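PDB 4MDC: putative glutathione S-transferase from Sinorhizobium meliloti, which probably acts as a homodimeric glutathione transferase, conjugating glutathione to electrophilic substrates. Local coordinates for residues B[182-187]-B[218-223]. Numbering follows the deposited sequence.
Sequences PWLAGD and KEWYQR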
ATOM      1  N   PRO B 182      21.192 -13.980   3.143  1.00 22.64           N
ATOM      2  CA  PRO B 182      20.756 -15.189   3.841  1.00 22.75           C
ATOM      3  C   PRO B 182      19.243 -15.317   3.922  1.00 21.50           C
ATOM      4  O   PRO B 182      18.722 -16.439   3.837  1.00 21.84           O
ATOM      5  CB  PRO B 182      21.372 -15.101   5.249  1.00 23.86           C
ATOM      6  CG  PRO B 182      22.390 -14.019   5.160  1.00 25.05           C
ATOM      7  CD  PRO B 182      22.063 -13.137   3.978  1.00 23.80           C
ATOM      8  N   TRP B 183      18.558 -14.188   4.100  1.00 20.88           N
ATOM      9  CA  TRP B 183      17.081 -14.113   4.032  1.00 20.32           C
ATOM     10  C   TRP B 183      16.776 -12.865   3.150  1.00 19.71           C
ATOM     11  O   TRP B 183      17.713 -12.112   2.838  1.00 19.83           O
ATOM     12  CB  TRP B 183      16.488 -13.954   5.418  1.00 20.53           C
ATOM     13  CG  TRP B 183      16.785 -15.093   6.335  1.00 21.85           C
ATOM     14  CD1 TRP B 183      17.906 -15.234   7.127  1.00 23.80           C
ATOM     15  CD2 TRP B 183      15.997 -16.278   6.519  1.00 22.76           C
ATOM     16  NE1 TRP B 183      17.825 -16.424   7.811  1.00 24.79           N
ATOM     17  CE2 TRP B 183      16.666 -17.086   7.446  1.00 24.24           C
ATOM     18  CE3 TRP B 183      14.771 -16.719   6.004  1.00 22.50           C
ATOM     19  CZ2 TRP B 183      16.134 -18.331   7.881  1.00 24.98           C
ATOM     20  CZ3 TRP B 183      14.256 -17.956   6.415  1.00 22.86           C
ATOM     21  CH2 TRP B 183      14.941 -18.750   7.339  1.00 23.29           C
ATOM     22  N   LEU B 184      15.530 -12.621   2.763  1.00 17.53           N
ATOM     23  CA  LEU B 184      15.278 -11.617   1.709  1.00 17.04           C
ATOM     24  C   LEU B 184      15.690 -10.192   2.084  1.00 18.43           C
ATOM     25  O   LEU B 184      16.228  -9.523   1.241  1.00 18.49           O
ATOM     26  CB  LEU B 184      13.864 -11.605   1.223  1.00 17.40           C
ATOM     27  CG  LEU B 184      13.298 -12.892   0.621  1.00 15.94           C
ATOM     28  CD1 LEU B 184      11.933 -12.619  -0.012  1.00 15.80           C
ATOM     29  CD2 LEU B 184      14.248 -13.626  -0.335  1.00 16.95           C
ATOM     30  N   ALA B 185      15.559  -9.847   3.349  1.00 18.91           N
ATOM     31  CA  ALA B 185      15.904  -8.504   3.839  1.00 21.25           C
ATOM     32  C   ALA B 185      17.263  -8.384   4.430  1.00 23.33           C
ATOM     33  O   ALA B 185      17.664  -7.275   4.865  1.00 25.07           O
ATOM     34  CB  ALA B 185      14.909  -8.052   4.888  1.00 21.49           C
ATOM     35  N   GLY B 186      18.014  -9.475   4.493  1.00 23.85           N
ATOM     36  CA  GLY B 186      19.284  -9.446   5.176  1.00 25.42           C
ATOM     37  C   GLY B 186      19.561 -10.687   6.009  1.00 26.14           C
ATOM     38  O   GLY B 186      19.298 -11.830   5.571  1.00 23.94           O
ATOM     39  N   ASP B 187      20.079 -10.461   7.213  1.00 25.77           N
ATOM     40  CA  ASP B 187      20.715 -11.525   7.959  1.00 27.32           C
ATOM     41  C   ASP B 187      19.765 -12.391   8.828  1.00 27.20           C
ATOM     42  O   ASP B 187      20.175 -13.412   9.335  1.00 26.98           O
ATOM     43  CB  ASP B 187      21.896 -10.953   8.754  1.00 30.69           C
ATOM     44  CG  ASP B 187      23.015 -10.427   7.837  1.00 32.22           C
ATOM     45  OD1 ASP B 187      23.023 -10.674   6.595  1.00 32.66           O
ATOM     46  OD2 ASP B 187      23.962  -9.821   8.372  1.00 36.05           O
ATOM     47  N   LYS B 218      13.567 -21.465  -5.395  1.00 17.28           N
ATOM     48  CA  LYS B 218      13.075 -22.773  -4.917  1.00 18.80           C
ATOM     49  C   LYS B 218      13.710 -23.217  -3.593  1.00 19.54           C
ATOM     50  O   LYS B 218      13.014 -23.653  -2.669  1.00 17.75           O
ATOM     51  CB  LYS B 218      13.293 -23.849  -5.975  1.00 21.69           C
ATOM     52  CG  LYS B 218      12.683 -25.194  -5.596  1.00 24.47           C
ATOM     53  CD  LYS B 218      12.852 -26.252  -6.674  1.00 29.29           C
ATOM     54  CE  LYS B 218      12.199 -27.556  -6.230  1.00 33.42           C
ATOM     55  NZ  LYS B 218      12.385 -28.628  -7.250  1.00 38.81           N
ATOM     56  N   GLU B 219      15.019 -22.999  -3.459  1.00 20.56           N
ATOM     57  CA  GLU B 219      15.733 -23.369  -2.255  1.00 21.94           C
ATOM     58  C   GLU B 219      15.216 -22.532  -1.081  1.00 20.54           C
ATOM     59  O   GLU B 219      14.990 -23.041   0.031  1.00 20.30           O
ATOM     60  CB  GLU B 219      17.253 -23.215  -2.449  1.00 24.79           C
ATOM     61  CG  GLU B 219      18.094 -23.572  -1.203  1.00 29.91           C
ATOM     62  CD  GLU B 219      18.120 -22.497  -0.095  1.00 34.99           C
ATOM     63  OE1 GLU B 219      18.069 -21.272  -0.407  1.00 36.40           O
ATOM     64  OE2 GLU B 219      18.206 -22.847   1.127  1.00 43.34           O
ATOM     65  N   TRP B 220      15.074 -21.220  -1.311  1.00 20.17           N
ATOM     66  CA  TRP B 220      14.538 -20.323  -0.292  1.00 19.07           C
ATOM     67  C   TRP B 220      13.098 -20.682   0.121  1.00 19.11           C
ATOM     68  O   TRP B 220      12.745 -20.725   1.346  1.00 18.60           O
ATOM     69  CB  TRP B 220      14.705 -18.842  -0.756  1.00 17.76           C
ATOM     70  CG  TRP B 220      13.860 -17.902   0.026  1.00 17.84           C
ATOM     71  CD1 TRP B 220      14.213 -17.175   1.142  1.00 17.38           C
ATOM     72  CD2 TRP B 220      12.479 -17.602  -0.217  1.00 16.30           C
ATOM     73  NE1 TRP B 220      13.139 -16.498   1.624  1.00 17.39           N
ATOM     74  CE2 TRP B 220      12.061 -16.718   0.794  1.00 16.27           C
ATOM     75  CE3 TRP B 220      11.571 -17.969  -1.209  1.00 15.49           C
ATOM     76  CZ2 TRP B 220      10.772 -16.209   0.833  1.00 15.92           C
ATOM     77  CZ3 TRP B 220      10.321 -17.480  -1.179  1.00 14.89           C
ATOM     78  CH2 TRP B 220       9.887 -16.655  -0.134  1.00 14.55           C
ATOM     79  N   TYR B 221      12.234 -20.995  -0.871  1.00 18.96           N
ATOM     80  CA  TYR B 221      10.846 -21.316  -0.566  1.00 18.30           C
ATOM     81  C   TYR B 221      10.689 -22.634   0.192  1.00 21.47           C
ATOM     82  O   TYR B 221       9.841 -22.767   1.081  1.00 21.13           O
ATOM     83  CB  TYR B 221       9.995 -21.333  -1.820  1.00 17.20           C
ATOM     84  CG  TYR B 221       8.530 -21.566  -1.560  1.00 16.80           C
ATOM     85  CD1 TYR B 221       7.765 -20.673  -0.815  1.00 16.27           C
ATOM     86  CD2 TYR B 221       7.889 -22.708  -2.060  1.00 16.63           C
ATOM     87  CE1 TYR B 221       6.399 -20.883  -0.599  1.00 16.12           C
ATOM     88  CE2 TYR B 221       6.538 -22.917  -1.816  1.00 16.71           C
ATOM     89  CZ  TYR B 221       5.811 -22.015  -1.062  1.00 16.21           C
ATOM     90  OH  TYR B 221       4.457 -22.192  -0.857  1.00 15.51           O
ATOM     91  N   GLN B 222      11.541 -23.582  -0.132  1.00 22.73           N
ATOM     92  CA  GLN B 222      11.548 -24.838   0.587  1.00 28.09           C
ATOM     93  C   GLN B 222      11.814 -24.611   2.075  1.00 27.26           C
ATOM     94  O   GLN B 222      11.177 -25.254   2.902  1.00 26.90           O
ATOM     95  CB  GLN B 222      12.545 -25.815  -0.047  1.00 33.07           C
ATOM     96  CG  GLN B 222      12.170 -27.257   0.157  1.00 38.94           C
ATOM     97  CD  GLN B 222      12.719 -27.720   1.467  1.00 44.58           C
ATOM     98  OE1 GLN B 222      13.640 -27.075   2.027  1.00 49.20           O
ATOM     99  NE2 GLN B 222      12.174 -28.805   1.992  1.00 43.17           N
ATOM    100  N   ARG B 223      12.682 -23.665   2.420  1.00 25.07           N
ATOM    101  CA  ARG B 223      12.898 -23.288   3.798  1.00 26.23           C
ATOM    102  C   ARG B 223      11.676 -22.662   4.422  1.00 24.08           C
ATOM    103  O   ARG B 223      11.357 -22.998   5.565  1.00 29.80           O
ATOM    104  CB  ARG B 223      14.055 -22.284   3.994  1.00 26.65           C
ATOM    105  CG  ARG B 223      15.467 -22.832   3.853  1.00 29.49           C
ATOM    106  CD  ARG B 223      16.461 -21.683   4.137  1.00 28.81           C
ATOM    107  NE  ARG B 223      16.971 -21.092   2.901  1.00 28.48           N
ATOM    108  CZ  ARG B 223      17.188 -19.793   2.702  1.00 29.80           C
ATOM    109  NH1 ARG B 223      16.866 -18.852   3.646  1.00 30.74           N
ATOM    110  NH2 ARG B 223      17.690 -19.401   1.538  1.00 30.52           N
TER
HETATM  111  O   HOH W   1      18.240 -16.842   1.010  1.00 30.34           O
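Polar contact across the interface centres on the guanidinium of Arg223, whose NH1 donates to the carbonyl O of Pro182 at 3.1 Å. The oxygen is met nearly end-on, but it is tilted well out of the guanidinium plane and the N-H...O angle is only 136°, so the bond is bent. A water accepts from Arg223 NH2 at 2.7 Å and lies within hydrogen-bonding distance of Pro182 O, to which it may donate. One helical turn back, Glu219 holds the guanidinium side-on in a salt bridge: Glu219 OE1 takes Arg223 NH2 at 2.7 Å through its syn lone pair, while OE2 takes NE. This two-point grip fixes the rotation of the group and leaves NH1 for Pro182 O.

Over the indole of Trp183, Arg223 NH1 sits 3.7 Å above the plane, displaced from the middle of the ring system. Ring and guanidinium planes stand 78° apart, so an edge of the cation meets the face, and any cation-pi attraction is weak at most. Without the guanidinium, as with an alanine here, Glu219 would probably lose its charge partner and Pro182 O its direct bond to helix 215-225.

The apolar part is a CH-pi contact: Leu184 CD2 lies 3.9 Å from the centroid of the five-membered ring of Trp220, over its face. With CG of Trp220 anti to the backbone N (chi1 164°), the indole is placed against Leu184, and its NE1 hydrogen-bonds to OD1 of Asp193 on helix 191-205, the same atom that accepts from Leu184 N.

A type I turn from Trp183 to Gly186 shapes this loop between helices 167-180 and 191-205. In the all-helical C-terminal domain of the glutathione transferase fold, Leu174 and Ala196 from those helices pack against both Leu184 and Trp220, joining the loop to helix 215-225.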